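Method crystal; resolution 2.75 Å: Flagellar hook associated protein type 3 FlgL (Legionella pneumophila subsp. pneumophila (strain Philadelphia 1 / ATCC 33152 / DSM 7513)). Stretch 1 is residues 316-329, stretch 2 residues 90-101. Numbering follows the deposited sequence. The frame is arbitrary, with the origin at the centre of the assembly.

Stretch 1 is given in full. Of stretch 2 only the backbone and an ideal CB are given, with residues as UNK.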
# COMPACT_ATOMS: atom_id res chain seq x y z
N GLU A 316 -30.96 0.53 8.40
CA GLU A 316 -29.76 1.02 9.05
C GLU A 316 -28.66 -0.07 9.05
O GLU A 316 -27.48 0.23 8.84
CB GLU A 316 -30.07 1.46 10.49
CG GLU A 316 -31.12 2.57 10.65
CD GLU A 316 -31.83 2.51 12.00
OE1 GLU A 316 -31.91 1.41 12.59
OE2 GLU A 316 -32.32 3.56 12.49
N LYS A 317 -29.04 -1.33 9.27
CA LYS A 317 -28.09 -2.46 9.30
C LYS A 317 -27.42 -2.83 7.98
O LYS A 317 -26.49 -3.62 7.96
CB LYS A 317 -28.79 -3.73 9.82
CG LYS A 317 -29.18 -3.67 11.28
CD LYS A 317 -29.66 -5.02 11.79
CE LYS A 317 -30.15 -4.90 13.22
NZ LYS A 317 -29.88 -6.12 14.01
N ALA A 318 -27.91 -2.32 6.87
CA ALA A 318 -27.30 -2.66 5.60
C ALA A 318 -26.32 -1.58 5.19
O ALA A 318 -25.44 -1.81 4.35
CB ALA A 318 -28.37 -2.83 4.54
N ALA A 319 -26.47 -0.40 5.77
CA ALA A 319 -25.54 0.71 5.50
C ALA A 319 -24.28 0.52 6.34
O ALA A 319 -23.28 1.18 6.13
CB ALA A 319 -26.18 2.07 5.78
N THR A 320 -24.37 -0.41 7.28
CA THR A 320 -23.25 -0.90 8.05
C THR A 320 -22.39 -1.90 7.30
O THR A 320 -21.16 -1.82 7.38
CB THR A 320 -23.78 -1.64 9.28
OG1 THR A 320 -24.32 -0.69 10.18
CG2 THR A 320 -22.72 -2.43 9.99
N GLN A 321 -23.04 -2.84 6.59
CA GLN A 321 -22.34 -4.01 6.08
C GLN A 321 -21.36 -3.63 5.00
O GLN A 321 -20.21 -4.02 5.03
CB GLN A 321 -23.32 -5.08 5.58
CG GLN A 321 -22.73 -6.50 5.51
CD GLN A 321 -22.53 -7.13 6.90
OE1 GLN A 321 -21.83 -6.57 7.77
NE2 GLN A 321 -23.16 -8.30 7.11
N THR A 322 -21.78 -2.81 4.06
CA THR A 322 -20.88 -2.45 2.99
C THR A 322 -19.51 -1.98 3.49
O THR A 322 -18.46 -2.35 2.92
CB THR A 322 -21.46 -1.32 2.16
OG1 THR A 322 -22.72 -1.74 1.62
CG2 THR A 322 -20.48 -0.96 1.05
N GLU A 323 -19.57 -1.15 4.53
CA GLU A 323 -18.40 -0.61 5.18
C GLU A 323 -17.77 -1.63 6.14
O GLU A 323 -16.57 -1.64 6.28
CB GLU A 323 -18.78 0.70 5.90
CG GLU A 323 -17.86 1.18 7.03
CD GLU A 323 -16.78 2.22 6.65
OE1 GLU A 323 -16.47 2.40 5.45
OE2 GLU A 323 -16.21 2.87 7.60
N ASN A 324 -18.55 -2.50 6.79
CA ASN A 324 -17.95 -3.57 7.61
C ASN A 324 -16.98 -4.38 6.76
O ASN A 324 -15.83 -4.56 7.16
CB ASN A 324 -18.98 -4.54 8.17
CG ASN A 324 -19.65 -4.06 9.44
OD1 ASN A 324 -19.12 -3.24 10.22
ND2 ASN A 324 -20.85 -4.60 9.67
N ASN A 325 -17.45 -4.89 5.61
CA ASN A 325 -16.63 -5.68 4.69
C ASN A 325 -15.33 -5.00 4.32
O ASN A 325 -14.29 -5.66 4.13
CB ASN A 325 -17.36 -5.91 3.38
CG ASN A 325 -18.34 -7.02 3.47
OD1 ASN A 325 -19.23 -6.97 4.31
ND2 ASN A 325 -18.18 -8.07 2.63
N GLN A 326 -15.41 -3.68 4.18
CA GLN A 326 -14.22 -2.90 3.81
C GLN A 326 -13.26 -2.89 4.98
O GLN A 326 -12.08 -3.15 4.82
CB GLN A 326 -14.57 -1.46 3.37
CG GLN A 326 -15.35 -1.41 2.07
CD GLN A 326 -14.45 -1.31 0.87
OE1 GLN A 326 -13.66 -0.39 0.79
NE2 GLN A 326 -14.59 -2.24 -0.10
N LEU A 327 -13.79 -2.61 6.16
CA LEU A 327 -12.96 -2.46 7.34
C LEU A 327 -12.33 -3.79 7.72
O LEU A 327 -11.29 -3.82 8.33
CB LEU A 327 -13.76 -1.87 8.50
CG LEU A 327 -14.11 -0.38 8.37
CD1 LEU A 327 -15.05 0.02 9.49
CD2 LEU A 327 -12.86 0.49 8.43
N LEU A 328 -12.94 -4.90 7.33
CA LEU A 328 -12.31 -6.15 7.61
C LEU A 328 -11.10 -6.26 6.70
O LEU A 328 -10.05 -6.67 7.12
CB LEU A 328 -13.26 -7.27 7.31
CG LEU A 328 -12.73 -8.64 7.60
CD1 LEU A 328 -12.43 -8.77 9.10
CD2 LEU A 328 -13.78 -9.64 7.15
N ALA A 329 -11.25 -5.87 5.46
CA ALA A 329 -10.12 -5.99 4.54
C ALA A 329 -8.95 -5.14 4.99
O ALA A 329 -7.80 -5.51 4.80
CB ALA A 329 -10.51 -5.61 3.12
N UNK A 90 -8.82 -6.35 17.27
CA UNK A 90 -9.61 -5.47 16.41
C UNK A 90 -10.31 -6.27 15.31
O UNK A 90 -11.37 -5.88 14.82
CB UNK A 90 -8.72 -4.39 15.79
N UNK A 91 -9.74 -7.40 14.92
CA UNK A 91 -10.34 -8.19 13.86
C UNK A 91 -11.50 -9.01 14.41
O UNK A 91 -12.53 -9.16 13.75
CB UNK A 91 -9.30 -9.10 13.21
N UNK A 92 -11.33 -9.55 15.61
CA UNK A 92 -12.42 -10.24 16.33
C UNK A 92 -13.57 -9.25 16.43
O UNK A 92 -14.67 -9.51 15.93
CB UNK A 92 -11.98 -10.73 17.71
N UNK A 93 -13.30 -8.09 17.03
CA UNK A 93 -14.27 -6.98 17.10
C UNK A 93 -14.95 -6.66 15.76
O UNK A 93 -16.17 -6.65 15.69
CB UNK A 93 -13.56 -5.72 17.61
N UNK A 94 -14.18 -6.42 14.69
CA UNK A 94 -14.81 -6.06 13.41
C UNK A 94 -15.77 -7.12 12.94
O UNK A 94 -16.76 -6.78 12.30
CB UNK A 94 -13.75 -5.82 12.33
N UNK A 95 -15.50 -8.38 13.25
CA UNK A 95 -16.36 -9.44 12.75
C UNK A 95 -17.73 -9.45 13.41
O UNK A 95 -18.71 -9.63 12.72
CB UNK A 95 -15.68 -10.80 12.95
N UNK A 96 -17.78 -9.22 14.72
CA UNK A 96 -19.04 -9.08 15.45
C UNK A 96 -19.84 -7.87 14.94
O UNK A 96 -21.10 -7.91 14.87
CB UNK A 96 -18.77 -8.94 16.95
N UNK A 97 -19.12 -6.79 14.61
CA UNK A 97 -19.75 -5.56 14.12
C UNK A 97 -20.57 -5.86 12.87
O UNK A 97 -21.45 -5.07 12.49
CB UNK A 97 -18.70 -4.49 13.82
N UNK A 98 -20.28 -6.99 12.24
CA UNK A 98 -21.06 -7.45 11.12
C UNK A 98 -22.01 -8.56 11.48
O UNK A 98 -22.64 -9.14 10.60
CB UNK A 98 -20.13 -7.91 10.00
N UNK A 99 -22.12 -8.87 12.77
CA UNK A 99 -23.09 -9.85 13.22
C UNK A 99 -24.38 -9.13 13.63
O UNK A 99 -24.37 -8.20 14.44
CB UNK A 99 -22.53 -10.68 14.38
N UNK A 100 -25.50 -9.56 13.04
CA UNK A 100 -26.72 -8.81 13.24
C UNK A 100 -27.46 -9.26 14.51
O UNK A 100 -28.53 -8.73 14.81
CB UNK A 100 -27.63 -8.96 12.02
N UNK A 101 -26.90 -10.22 15.24
CA UNK A 101 -27.42 -10.55 16.56
C UNK A 101 -27.31 -9.34 17.51
O UNK A 101 -28.28 -8.98 18.15
CB UNK A 101 -26.67 -11.75 17.14

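Stretch 1 is a helix, and stretch 2 begins as a second helix running nearly antiparallel to it, at 163°, with a closest axial approach of 9.7 Å. Stretch 2 then leaves the helix through a type I beta turn from position 96 to 99.

Position 90 has helical angles, and its ideal CB finds nothing of stretch 1 within 5.5 Å. Many helix-compatible residues would fit. It is Leu90, which makes no contact here.

Position 91 points its CB sideways, 5.2 Å from Leu328 CD1. A long side chain could reach that methyl, whether apolar or with an aliphatic stem. It is Arg91. Its NE lies 4.3 Å from Leu328 CD1, and its NH2 is hydrogen-bonded elsewhere in the structure.

Position 92 points away from stretch 1, which sets no demand. It is Glu92. Position 93 is out of reach as well, and stretch 1 again does not choose. It is Ile93.

Position 94 points toward stretch 1. Its ideal CB is 4.6 Å from Leu328 CD1 and 5.1 Å from Leu327 O, so there is room for a side chain of some length. Nearby are apolar atoms of Leu327 and Leu328, and further along the side-chain OD1 and main-chain O of Asn324. Leu or Met could fill the space, but a long side chain ending in a donor, such as Gln or Lys, could also use the oxygens. It is Gln94, with chi1 t and chi2 p. Its NE2 donates to Asn324 OD1 at 2.8 Å and makes a weak hydrogen bond to Asn324 O at 3.3 Å. Its stem packs on the helix, with CG 4.0 Å from Leu328 N and CD 4.0 Å from Leu327 CB.

Position 95 points away, yet its ideal CB is still 5.4 Å from Leu328 CD1. An apolar side chain could graze that methyl, and a polar one could turn outward. It is Ile95, whose CG1 lies 4.4 Å from Leu328 CD1.

Position 96 has nothing of stretch 1 near its CB and opens the turn. Many residues would do. It is Gln96.

At position 97 CA-to-CB points sideways, with the ideal CB 3.8 Å from Asn324 OD1. A small residue such as Ala or Ser fits easily, and a larger one that turns off to the side is not ruled out by stretch 1. It is Ala97. Its main-chain O accepts a hydrogen bond from Asn324 ND2 at 2.9 Å.

Position 98 has phi/psi of -103/7, which does not itself require glycine. The ideal CB, however, would sit 3.1 Å from Gln321 OE1 and 3.4 Å from Asn324 ND2, and the first distance is tight. Glycine is favoured. It is Gly98, and its CA lies 3.5 Å from Gln321 OE1.

Position 99 is extended and points away, so stretch 1 leaves it free. It is Asn99.

Position 100 points toward stretch 1, with its ideal CB 4.1 Å from Lys317 NZ. An acidic or polar residue could suit the amine, and phi of -87° also allows proline. It is Pro100, whose main-chain O lies 3.0 Å from Lys317 NZ.

Position 101 points away, and many residues would serve. It is Ser101.

Stretch 2 (90-101) LREIQIQAGNPS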
# COMPACT_ATOMS: atom_id res chain seq x y z
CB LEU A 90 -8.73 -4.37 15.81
CG LEU A 90 -8.34 -3.26 16.81
CD1 LEU A 90 -7.11 -2.51 16.34
CD2 LEU A 90 -9.50 -2.31 17.05
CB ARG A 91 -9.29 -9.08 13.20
CG ARG A 91 -9.95 -10.20 12.44
CD ARG A 91 -9.09 -10.82 11.37
NE ARG A 91 -9.90 -11.83 10.71
CZ ARG A 91 -9.62 -12.34 9.52
NH1 ARG A 91 -8.51 -11.95 8.88
NH2 ARG A 91 -10.42 -13.24 8.99
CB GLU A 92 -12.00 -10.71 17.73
CG GLU A 92 -11.02 -11.89 17.79
CD GLU A 92 -10.66 -12.37 19.20
OE1 GLU A 92 -9.95 -11.69 19.99
OE2 GLU A 92 -11.07 -13.49 19.52
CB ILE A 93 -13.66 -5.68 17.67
CG1 ILE A 93 -13.35 -5.83 19.15
CG2 ILE A 93 -14.61 -4.50 17.48
CD1 ILE A 93 -12.68 -4.64 19.80
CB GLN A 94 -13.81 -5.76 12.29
CG GLN A 94 -14.42 -5.20 10.98
CD GLN A 94 -15.54 -4.19 11.18
OE1 GLN A 94 -15.49 -3.33 12.06
NE2 GLN A 94 -16.56 -4.29 10.37
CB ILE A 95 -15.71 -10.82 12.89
CG1 ILE A 95 -15.11 -11.21 11.55
CG2 ILE A 95 -16.77 -11.84 13.29
CD1 ILE A 95 -14.16 -12.38 11.64
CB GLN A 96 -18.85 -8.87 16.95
CG GLN A 96 -17.56 -9.38 17.56
CD GLN A 96 -17.61 -10.84 17.90
OE1 GLN A 96 -16.73 -11.61 17.50
NE2 GLN A 96 -18.63 -11.23 18.66
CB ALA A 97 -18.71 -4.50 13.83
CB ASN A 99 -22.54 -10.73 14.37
CG ASN A 99 -23.49 -11.89 14.77
OD1 ASN A 99 -23.82 -12.04 15.95
ND2 ASN A 99 -23.90 -12.71 13.78
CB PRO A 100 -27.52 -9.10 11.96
CG PRO A 100 -26.92 -10.35 11.37
CD PRO A 100 -25.74 -10.76 12.22
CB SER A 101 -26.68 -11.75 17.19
OG SER A 101 -26.89 -12.95 16.44
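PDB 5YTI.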